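Local structure of L-isoleucine-4-hydroxylase (Bacillus thuringiensis, 6LNH) at residues E174-A188 / C232-S246. The protein catalyses the iron- and 2-oxoglutarate-dependent hydroxylation of L-isoleucine to (4S)-4-hydroxy-L-isoleucine, and also oxidises several related aliphatic and sulfur-containing amino acids. Sequence-based numbering, arbitrary orientation.
With HG (mercury (II) ion), chain F.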
loop_
_atom_site.group_PDB
_atom_site.type_symbol
_atom_site.label_atom_id
_atom_site.label_comp_id
_atom_site.label_asym_id
_atom_site.label_seq_id
_atom_site.Cartn_x
_atom_site.Cartn_y
_atom_site.Cartn_z
ATOM N N GLU C 174 5.151 32.931 -0.009
ATOM C CA GLU C 174 4.413 33.359 1.176
ATOM C C GLU C 174 5.091 32.860 2.450
ATOM O O GLU C 174 5.511 31.700 2.518
ATOM C CB GLU C 174 2.978 32.852 1.122
ATOM C CG GLU C 174 2.209 33.336 -0.101
ATOM C CD GLU C 174 2.416 32.440 -1.310
ATOM O OE1 GLU C 174 3.141 31.432 -1.184
ATOM O OE2 GLU C 174 1.860 32.745 -2.387
ATOM N N PRO C 175 5.206 33.723 3.463
ATOM C CA PRO C 175 5.906 33.321 4.695
ATOM C C PRO C 175 5.248 32.175 5.450
ATOM O O PRO C 175 5.945 31.459 6.181
ATOM C CB PRO C 175 5.923 34.612 5.531
ATOM C CG PRO C 175 4.902 35.517 4.899
ATOM C CD PRO C 175 4.870 35.155 3.451
ATOM N N VAL C 176 3.938 31.976 5.316
ATOM C CA VAL C 176 3.245 30.865 5.961
ATOM C C VAL C 176 2.310 30.223 4.947
ATOM O O VAL C 176 1.472 30.907 4.349
ATOM C CB VAL C 176 2.455 31.310 7.209
ATOM C CG1 VAL C 176 1.786 30.109 7.867
ATOM C CG2 VAL C 176 3.359 32.022 8.204
ATOM N N VAL C 177 2.451 28.910 4.760
ATOM C CA VAL C 177 1.657 28.153 3.799
ATOM C C VAL C 177 1.109 26.910 4.488
ATOM O O VAL C 177 1.856 26.187 5.154
ATOM C CB VAL C 177 2.487 27.766 2.558
ATOM C CG1 VAL C 177 1.756 26.724 1.719
ATOM C CG2 VAL C 177 2.805 28.997 1.727
ATOM N N PHE C 178 -0.190 26.665 4.324
ATOM C CA PHE C 178 -0.842 25.460 4.824
ATOM C C PHE C 178 -1.128 24.526 3.652
ATOM O O PHE C 178 -1.789 24.925 2.687
ATOM C CB PHE C 178 -2.141 25.797 5.558
ATOM C CG PHE C 178 -1.938 26.409 6.916
ATOM C CD1 PHE C 178 -1.536 27.727 7.052
ATOM C CD2 PHE C 178 -2.170 25.664 8.060
ATOM C CE1 PHE C 178 -1.356 28.287 8.306
ATOM C CE2 PHE C 178 -1.991 26.218 9.316
ATOM C CZ PHE C 178 -1.582 27.530 9.438
ATOM N N LEU C 179 -0.635 23.292 3.740
ATOM C CA LEU C 179 -0.901 22.247 2.756
ATOM C C LEU C 179 -1.889 21.255 3.364
ATOM O O LEU C 179 -1.555 20.549 4.321
ATOM C CB LEU C 179 0.402 21.558 2.345
ATOM C CG LEU C 179 0.339 20.387 1.364
ATOM C CD1 LEU C 179 -0.333 20.819 0.093
ATOM C CD2 LEU C 179 1.733 19.861 1.066
ATOM N N HIS C 180 -3.099 21.199 2.812
ATOM C CA HIS C 180 -4.128 20.262 3.249
ATOM C C HIS C 180 -4.371 19.243 2.143
ATOM O O HIS C 180 -4.783 19.611 1.038
ATOM C CB HIS C 180 -5.429 20.985 3.602
ATOM C CG HIS C 180 -5.247 22.136 4.542
ATOM N ND1 HIS C 180 -5.111 21.970 5.904
ATOM C CD2 HIS C 180 -5.186 23.469 4.317
ATOM C CE1 HIS C 180 -4.968 23.152 6.477
ATOM N NE2 HIS C 180 -5.011 24.078 5.537
ATOM N N LEU C 181 -4.122 17.971 2.441
ATOM C CA LEU C 181 -4.504 16.905 1.525
ATOM C C LEU C 181 -6.020 16.757 1.500
ATOM O O LEU C 181 -6.660 16.629 2.547
ATOM C CB LEU C 181 -3.846 15.589 1.938
ATOM C CG LEU C 181 -4.139 14.370 1.065
ATOM C CD1 LEU C 181 -3.666 14.596 -0.364
ATOM C CD2 LEU C 181 -3.491 13.131 1.658
ATOM N N MET C 182 -6.596 16.768 0.298
ATOM C CA MET C 182 -8.030 16.565 0.134
ATOM C C MET C 182 -8.388 15.168 -0.353
ATOM O O MET C 182 -9.397 14.606 0.086
ATOM C CB MET C 182 -8.596 17.606 -0.834
ATOM C CG MET C 182 -8.438 19.035 -0.348
ATOM S SD MET C 182 -9.296 19.346 1.209
ATOM C CE MET C 182 -10.997 19.203 0.675
ATOM N N ASN C 183 -7.584 14.589 -1.242
ATOM C CA ASN C 183 -7.884 13.279 -1.806
ATOM C C ASN C 183 -6.668 12.775 -2.563
ATOM O O ASN C 183 -5.875 13.562 -3.090
ATOM C CB ASN C 183 -9.105 13.314 -2.733
ATOM C CG ASN C 183 -9.772 11.953 -2.864
ATOM O OD1 ASN C 183 -9.288 10.961 -2.318
ATOM N ND2 ASN C 183 -10.885 11.901 -3.586
ATOM N N LEU C 184 -6.542 11.451 -2.610
ATOM C CA LEU C 184 -5.437 10.794 -3.294
ATOM C C LEU C 184 -5.954 9.470 -3.831
ATOM O O LEU C 184 -6.395 8.620 -3.053
ATOM C CB LEU C 184 -4.266 10.588 -2.330
ATOM C CG LEU C 184 -2.976 9.885 -2.747
ATOM C CD1 LEU C 184 -2.203 10.722 -3.745
ATOM C CD2 LEU C 184 -2.131 9.605 -1.511
ATOM N N SER C 185 -5.916 9.300 -5.151
ATOM C CA SER C 185 -6.326 8.036 -5.745
ATOM C C SER C 185 -5.429 6.907 -5.247
ATOM O O SER C 185 -4.250 7.107 -4.940
ATOM C CB SER C 185 -6.291 8.124 -7.272
ATOM O OG SER C 185 -4.966 8.254 -7.746
ATOM N N ASN C 186 -6.003 5.703 -5.169
ATOM C CA ASN C 186 -5.246 4.555 -4.682
ATOM C C ASN C 186 -4.172 4.103 -5.658
ATOM O O ASN C 186 -3.252 3.385 -5.254
ATOM C CB ASN C 186 -6.184 3.380 -4.395
ATOM C CG ASN C 186 -6.703 2.727 -5.662
ATOM O OD1 ASN C 186 -7.013 3.407 -6.641
ATOM N ND2 ASN C 186 -6.791 1.402 -5.654
ATOM N N THR C 187 -4.259 4.509 -6.918
ATOM C CA THR C 187 -3.270 4.147 -7.921
ATOM C C THR C 187 -2.084 5.101 -7.949
ATOM O O THR C 187 -1.139 4.871 -8.711
ATOM C CB THR C 187 -3.926 4.096 -9.303
ATOM O OG1 THR C 187 -4.538 5.360 -9.586
ATOM C CG2 THR C 187 -4.993 3.010 -9.339
ATOM N N ALA C 188 -2.108 6.158 -7.144
ATOM C CA ALA C 188 -1.053 7.158 -7.163
ATOM C C ALA C 188 0.147 6.714 -6.335
ATOM O O ALA C 188 0.010 6.060 -5.297
ATOM C CB ALA C 188 -1.577 8.498 -6.643
ATOM N N CYS C 232 -0.230 2.288 -13.270
ATOM C CA CYS C 232 -1.523 1.755 -13.668
ATOM C C CYS C 232 -2.004 2.444 -14.938
ATOM O O CYS C 232 -1.516 3.512 -15.317
ATOM C CB CYS C 232 -2.561 1.929 -12.551
ATOM S SG CYS C 232 -2.179 1.063 -11.003
ATOM N N SER C 233 -2.980 1.819 -15.596
ATOM C CA SER C 233 -3.451 2.317 -16.882
ATOM C C SER C 233 -4.443 3.465 -16.769
ATOM O O SER C 233 -4.809 4.039 -17.801
ATOM C CB SER C 233 -4.077 1.174 -17.688
ATOM O OG SER C 233 -3.364 -0.036 -17.499
ATOM N N THR C 234 -4.881 3.817 -15.563
ATOM C CA THR C 234 -5.820 4.910 -15.368
ATOM C C THR C 234 -5.110 6.123 -14.781
ATOM O O THR C 234 -3.960 6.057 -14.339
ATOM C CB THR C 234 -6.987 4.480 -14.473
ATOM O OG1 THR C 234 -6.519 4.240 -13.140
ATOM C CG2 THR C 234 -7.643 3.217 -15.022
ATOM N N GLU C 235 -5.835 7.237 -14.766
ATOM C CA GLU C 235 -5.312 8.500 -14.268
ATOM C C GLU C 235 -5.302 8.513 -12.745
ATOM O O GLU C 235 -6.289 8.136 -12.107
ATOM C CB GLU C 235 -6.157 9.660 -14.790
ATOM C CG GLU C 235 -6.199 9.771 -16.302
ATOM C CD GLU C 235 -7.422 10.526 -16.789
ATOM O OE1 GLU C 235 -8.447 10.524 -16.073
ATOM O OE2 GLU C 235 -7.359 11.119 -17.886
ATOM N N ALA C 236 -4.185 8.947 -12.168
ATOM C CA ALA C 236 -4.042 9.084 -10.728
ATOM C C ALA C 236 -4.097 10.558 -10.348
ATOM O O ALA C 236 -3.634 11.426 -11.093
ATOM C CB ALA C 236 -2.729 8.466 -10.238
ATOM N N PHE C 237 -4.671 10.833 -9.180
ATOM C CA PHE C 237 -4.927 12.195 -8.742
ATOM C C PHE C 237 -4.312 12.431 -7.374
ATOM O O PHE C 237 -4.200 11.516 -6.555
ATOM C CB PHE C 237 -6.431 12.496 -8.674
ATOM C CG PHE C 237 -7.115 12.456 -10.006
ATOM C CD1 PHE C 237 -6.547 13.071 -11.110
ATOM C CD2 PHE C 237 -8.318 11.787 -10.160
ATOM C CE1 PHE C 237 -7.173 13.029 -12.346
ATOM C CE2 PHE C 237 -8.951 11.740 -11.393
ATOM C CZ PHE C 237 -8.377 12.363 -12.489
ATOM N N ARG C 238 -3.931 13.681 -7.139
ATOM C CA ARG C 238 -3.597 14.173 -5.808
ATOM C C ARG C 238 -4.282 15.521 -5.660
ATOM O O ARG C 238 -3.882 16.502 -6.298
ATOM C CB ARG C 238 -2.087 14.293 -5.601
ATOM C CG ARG C 238 -1.700 14.629 -4.170
ATOM C CD ARG C 238 -0.206 14.488 -3.948
ATOM N NE ARG C 238 0.162 14.799 -2.571
ATOM C CZ ARG C 238 0.718 15.944 -2.191
ATOM N NH1 ARG C 238 0.977 16.885 -3.089
ATOM N NH2 ARG C 238 1.018 16.147 -0.916
ATOM N N ASP C 239 -5.315 15.565 -4.825
ATOM C CA ASP C 239 -6.130 16.758 -4.644
ATOM C C ASP C 239 -5.612 17.497 -3.420
ATOM O O ASP C 239 -5.551 16.929 -2.325
ATOM C CB ASP C 239 -7.604 16.391 -4.484
ATOM C CG ASP C 239 -8.181 15.756 -5.736
ATOM O OD1 ASP C 239 -7.663 16.039 -6.836
ATOM O OD2 ASP C 239 -9.151 14.978 -5.622
ATOM N N ILE C 240 -5.251 18.758 -3.609
ATOM C CA ILE C 240 -4.597 19.539 -2.573
ATOM C C ILE C 240 -5.346 20.848 -2.374
ATOM O O ILE C 240 -5.980 21.371 -3.296
ATOM C CB ILE C 240 -3.116 19.774 -2.980
ATOM C CG1 ILE C 240 -2.261 18.547 -2.646
ATOM C CG2 ILE C 240 -2.547 21.087 -2.448
ATOM C CD1 ILE C 240 -2.334 18.129 -1.211
ATOM N N LEU C 241 -5.261 21.383 -1.156
ATOM C CA LEU C 241 -5.708 22.736 -0.855
ATOM C C LEU C 241 -4.572 23.469 -0.160
ATOM O O LEU C 241 -4.087 23.016 0.882
ATOM C CB LEU C 241 -6.958 22.735 0.028
ATOM C CG LEU C 241 -7.441 24.133 0.422
ATOM C CD1 LEU C 241 -8.005 24.874 -0.785
ATOM C CD2 LEU C 241 -8.461 24.066 1.548
ATOM N N LEU C 242 -4.160 24.601 -0.722
ATOM C CA LEU C 242 -3.159 25.462 -0.110
ATOM C C LEU C 242 -3.830 26.712 0.442
ATOM O O LEU C 242 -4.639 27.342 -0.247
ATOM C CB LEU C 242 -2.072 25.857 -1.113
ATOM C CG LEU C 242 -1.137 24.792 -1.685
ATOM C CD1 LEU C 242 -0.400 25.348 -2.895
ATOM C CD2 LEU C 242 -0.148 24.330 -0.629
ATOM N N VAL C 243 -3.496 27.065 1.680
ATOM C CA VAL C 243 -3.944 28.307 2.299
ATOM C C VAL C 243 -2.691 29.084 2.682
ATOM O O VAL C 243 -1.965 28.690 3.604
ATOM C CB VAL C 243 -4.849 28.065 3.513
ATOM C CG1 VAL C 243 -5.393 29.387 4.030
ATOM C CG2 VAL C 243 -5.993 27.129 3.143
ATOM N N THR C 244 -2.436 30.182 1.976
ATOM C CA THR C 244 -1.222 30.970 2.132
ATOM C C THR C 244 -1.528 32.332 2.740
ATOM O O THR C 244 -2.608 32.896 2.540
ATOM C CB THR C 244 -0.518 31.157 0.786
ATOM O OG1 THR C 244 -1.252 32.094 -0.012
ATOM C CG2 THR C 244 -0.430 29.829 0.046
ATOM N N PHE C 245 -0.565 32.848 3.504
ATOM C CA PHE C 245 -0.663 34.158 4.136
ATOM C C PHE C 245 0.511 35.019 3.688
ATOM O O PHE C 245 1.670 34.684 3.960
ATOM C CB PHE C 245 -0.706 34.017 5.660
ATOM C CG PHE C 245 -1.883 33.221 6.152
ATOM C CD1 PHE C 245 -1.906 31.838 6.033
ATOM C CD2 PHE C 245 -2.979 33.856 6.707
ATOM C CE1 PHE C 245 -2.992 31.107 6.466
ATOM C CE2 PHE C 245 -4.068 33.128 7.145
ATOM C CZ PHE C 245 -4.073 31.753 7.023
ATOM N N SER C 246 0.209 36.123 3.000
ATOM C CA SER C 246 1.220 37.069 2.543
ATOM C C SER C 246 0.667 38.490 2.619
ATOM O O SER C 246 -0.525 38.707 2.853
ATOM C CB SER C 246 1.701 36.738 1.125
ATOM O OG SER C 246 0.640 36.818 0.192
HETATM HG HG HG F . -0.932 -1.082 -11.300
HETATM O O HOH W 1 -0.990 32.167 -2.719
HETATM O O HOH W 2 -11.272 14.827 -4.438
#
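With chi1 of 177° Leu179 carries CG trans to its own backbone nitrogen, and the turn at chi2 sets CD1 against two side chains of the antiparallel partner strand. Leu179 CD1 lies 3.4 Å from Ile240 CG2 and 3.6 Å from Leu242 CD2. Ser185 OG, held by chi1 of 68° between backbone nitrogen and carbonyl carbon, accepts the N-H of Phe237 at 3.0 Å, a side-chain bond that extends the pairing past the end of strand 176-184. Between these points lies a classic bulge: Met182 N (2.8 Å) and Asn183 N (3.3 Å) both donate to Asp239 O, approaching from the same face of its carbonyl plane, and the register slips by one residue. On the face bearing His180, the rings of Phe178 and Phe245 meet at their edges, neither lying over the other, planes at 65°, with Phe178 CD1 3.7 Å from Phe245 CE1. A water links Glu174 OE2 to Thr244 OG1; Tyr92 OH also hydrogen-bonds to Glu174 OE2. These are central strands in the larger sheet of the cupin-clan double-stranded beta-helix (jelly roll), and Val177 and Leu242 face the iron site of His170, Asp172 and His223. Helix 120-134 covers the Phe178 face, Asp129 hydrogen-bonding to His180 NE2, while strands 214-218 and 145-156 flank the pair on either side.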